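Local coordinates for putative sensory box/GGDEF family protein (Vibrio parahaemolyticus, PDB 3LID) that probably makes cyclic di-GMP from two GTP molecules through its GGDEF domain, presumably regulated by an extracellular PDC-fold sensor domain, at residues R153-I158 against Y167-V172. Residues are numbered along the deposited sequence; the frame is centred on the assembly and turned at random.
Sequences RILMPI and YLVLNV. With PO4 (phosphate ion), chain C.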
loop_
_atom_site.group_PDB
_atom_site.type_symbol
_atom_site.label_atom_id
_atom_site.label_comp_id
_atom_site.label_asym_id
_atom_site.label_seq_id
_atom_site.Cartn_x
_atom_site.Cartn_y
_atom_site.Cartn_z
ATOM N N ARG A 153 3.934 -5.770 -3.048
ATOM C CA ARG A 153 4.321 -6.324 -4.383
ATOM C C ARG A 153 3.379 -7.492 -4.689
ATOM O O ARG A 153 3.300 -8.466 -3.944
ATOM C CB ARG A 153 5.782 -6.856 -4.302
ATOM C CG ARG A 153 6.763 -5.642 -4.256
ATOM C CD ARG A 153 8.170 -6.121 -3.771
ATOM N NE ARG A 153 9.053 -4.989 -3.590
ATOM C CZ ARG A 153 9.058 -4.233 -2.502
ATOM N NH1 ARG A 153 8.168 -4.486 -1.490
ATOM N NH2 ARG A 153 9.909 -3.211 -2.432
ATOM N N ILE A 154 2.703 -7.416 -5.828
ATOM C CA ILE A 154 1.875 -8.554 -6.318
ATOM C C ILE A 154 2.842 -9.429 -7.191
ATOM O O ILE A 154 3.629 -8.839 -7.973
ATOM C CB ILE A 154 0.780 -8.044 -7.210
ATOM C CG1 ILE A 154 0.041 -6.847 -6.520
ATOM C CG2 ILE A 154 -0.149 -9.203 -7.558
ATOM C CD1 ILE A 154 -0.583 -7.222 -5.143
ATOM N N LEU A 155 2.791 -10.734 -7.004
ATOM C CA LEU A 155 3.754 -11.668 -7.600
ATOM C C LEU A 155 3.003 -12.749 -8.323
ATOM O O LEU A 155 2.053 -13.267 -7.802
ATOM C CB LEU A 155 4.530 -12.284 -6.470
ATOM C CG LEU A 155 5.200 -11.270 -5.540
ATOM C CD1 LEU A 155 5.778 -12.054 -4.341
ATOM C CD2 LEU A 155 6.438 -10.568 -6.327
ATOM N N MET A 156 3.430 -13.067 -9.571
ATOM C CA MET A 156 2.735 -14.111 -10.344
ATOM C C MET A 156 3.775 -14.740 -11.283
ATOM O O MET A 156 4.197 -14.088 -12.264
ATOM C CB MET A 156 1.575 -13.443 -11.122
ATOM C CG MET A 156 0.740 -14.409 -11.978
ATOM S SD MET A 156 -0.404 -13.492 -12.942
ATOM C CE MET A 156 -0.980 -14.936 -13.766
ATOM N N PRO A 157 4.097 -16.018 -11.056
ATOM C CA PRO A 157 4.997 -16.703 -12.054
ATOM C C PRO A 157 4.186 -16.910 -13.348
ATOM O O PRO A 157 2.962 -17.190 -13.298
ATOM C CB PRO A 157 5.313 -18.052 -11.420
ATOM C CG PRO A 157 4.921 -17.814 -9.887
ATOM C CD PRO A 157 3.755 -16.882 -9.913
ATOM N N ILE A 158 4.845 -16.731 -14.517
ATOM C CA ILE A 158 4.171 -16.749 -15.780
ATOM C C ILE A 158 4.849 -17.916 -16.583
ATOM O O ILE A 158 6.058 -17.984 -16.637
ATOM C CB ILE A 158 4.386 -15.451 -16.607
ATOM C CG1 ILE A 158 3.826 -14.216 -15.810
ATOM C CG2 ILE A 158 3.583 -15.627 -17.985
ATOM C CD1 ILE A 158 2.336 -14.371 -15.425
ATOM N N TYR A 167 8.559 -13.957 -13.784
ATOM C CA TYR A 167 7.585 -13.492 -12.785
ATOM C C TYR A 167 7.098 -12.140 -13.168
ATOM O O TYR A 167 7.892 -11.241 -13.437
ATOM C CB TYR A 167 8.285 -13.384 -11.402
ATOM C CG TYR A 167 8.870 -14.735 -11.026
ATOM C CD1 TYR A 167 8.098 -15.660 -10.308
ATOM C CD2 TYR A 167 10.168 -15.072 -11.392
ATOM C CE1 TYR A 167 8.613 -16.954 -10.012
ATOM C CE2 TYR A 167 10.695 -16.357 -11.128
ATOM C CZ TYR A 167 9.887 -17.278 -10.423
ATOM O OH TYR A 167 10.394 -18.514 -10.148
ATOM N N LEU A 168 5.776 -11.977 -13.157
ATOM C CA LEU A 168 5.197 -10.622 -13.206
ATOM C C LEU A 168 5.197 -10.064 -11.788
ATOM O O LEU A 168 4.765 -10.752 -10.873
ATOM C CB LEU A 168 3.763 -10.751 -13.690
ATOM C CG LEU A 168 2.966 -9.465 -13.668
ATOM C CD1 LEU A 168 3.535 -8.513 -14.743
ATOM C CD2 LEU A 168 1.466 -9.748 -14.016
ATOM N N VAL A 169 5.667 -8.825 -11.618
ATOM C CA VAL A 169 5.722 -8.209 -10.308
ATOM C C VAL A 169 5.142 -6.823 -10.435
ATOM O O VAL A 169 5.566 -6.026 -11.295
ATOM C CB VAL A 169 7.183 -8.038 -9.830
ATOM C CG1 VAL A 169 7.215 -7.387 -8.448
ATOM C CG2 VAL A 169 7.879 -9.432 -9.751
ATOM N N LEU A 170 4.189 -6.498 -9.546
ATOM C CA LEU A 170 3.578 -5.166 -9.621
ATOM C C LEU A 170 3.778 -4.497 -8.273
ATOM O O LEU A 170 3.450 -5.085 -7.277
ATOM C CB LEU A 170 2.022 -5.336 -9.846
ATOM C CG LEU A 170 1.668 -6.434 -10.878
ATOM C CD1 LEU A 170 0.157 -6.654 -10.888
ATOM C CD2 LEU A 170 2.178 -5.896 -12.243
ATOM N N ASN A 171 4.289 -3.299 -8.241
ATOM C CA ASN A 171 4.573 -2.625 -6.961
ATOM C C ASN A 171 3.427 -1.663 -6.734
ATOM O O ASN A 171 3.403 -0.574 -7.307
ATOM C CB ASN A 171 5.905 -1.864 -7.012
ATOM C CG ASN A 171 7.072 -2.775 -6.854
ATOM O OD1 ASN A 171 7.075 -3.894 -7.422
ATOM N ND2 ASN A 171 8.055 -2.358 -6.056
ATOM N N VAL A 172 2.568 -2.055 -5.807
ATOM C CA VAL A 172 1.440 -1.182 -5.361
ATOM C C VAL A 172 1.992 -0.146 -4.392
ATOM O O VAL A 172 2.673 -0.465 -3.399
ATOM C CB VAL A 172 0.327 -2.042 -4.744
ATOM C CG1 VAL A 172 -0.767 -1.083 -4.141
ATOM C CG2 VAL A 172 -0.267 -3.052 -5.807
HETATM P P PO4 C . 11.913 -3.318 -5.380
HETATM O O1 PO4 C . 12.008 -1.996 -6.164
HETATM O O2 PO4 C . 12.865 -4.250 -6.141
HETATM O O3 PO4 C . 10.530 -3.902 -5.413
HETATM O O4 PO4 C . 12.399 -3.125 -3.947
#
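I154, L168 and R153 give up the most surface where the two arms of a β hairpin, 153-158 and 167-172, run antiparallel. I154 forms a hydrogen-bonded antiparallel pair with L170, its N reaching L170 O at 2.8 Å and its O taking L170 N at 2.9 Å, both donors in the carbonyl planes. On the face it shares with M156, L168 and L170, I154 CB sits 4.0 Å from L170 CB, while CG1, anti to the carbonyl carbon (chi1 -49°), touches V172 CG2 where the two side chains cross obliquely. L168 N gives a 2.8 Å bond to M156 O from above the carbonyl plane, and M156 N returns a more bent bond to L168 O (N-H...O angle 141°); L168 CB meets I158 CG1 at 4.1 Å. The other face turns polar at one end. R153 and N171 extend side by side, guanidinium and amide planes 73° apart, and R153 NE and N171 ND2 converge on phosphate O3 at 2.6 and 3.0 Å. R153 NH2 adds O4, so the anion lies at the guanidinium edge. Farther along this face, P157 CB and CG touch Y167 CE1 as the side chains cross obliquely. The phosphate, probably from the crystallisation liquor, is also bound by K113, R116 and R83, the Y118 hydroxyl and the backbone N of R139, consistent with an anion-accepting site in this PDC domain; E138 and R83 hold the N171 amide. Strand 79-86 flanks 163-173 and strand 131-140 flanks 150-160; I154, L168 and L170 pack on long helix 9-45, whereas R153, L155 and Y167 face helix 117-124.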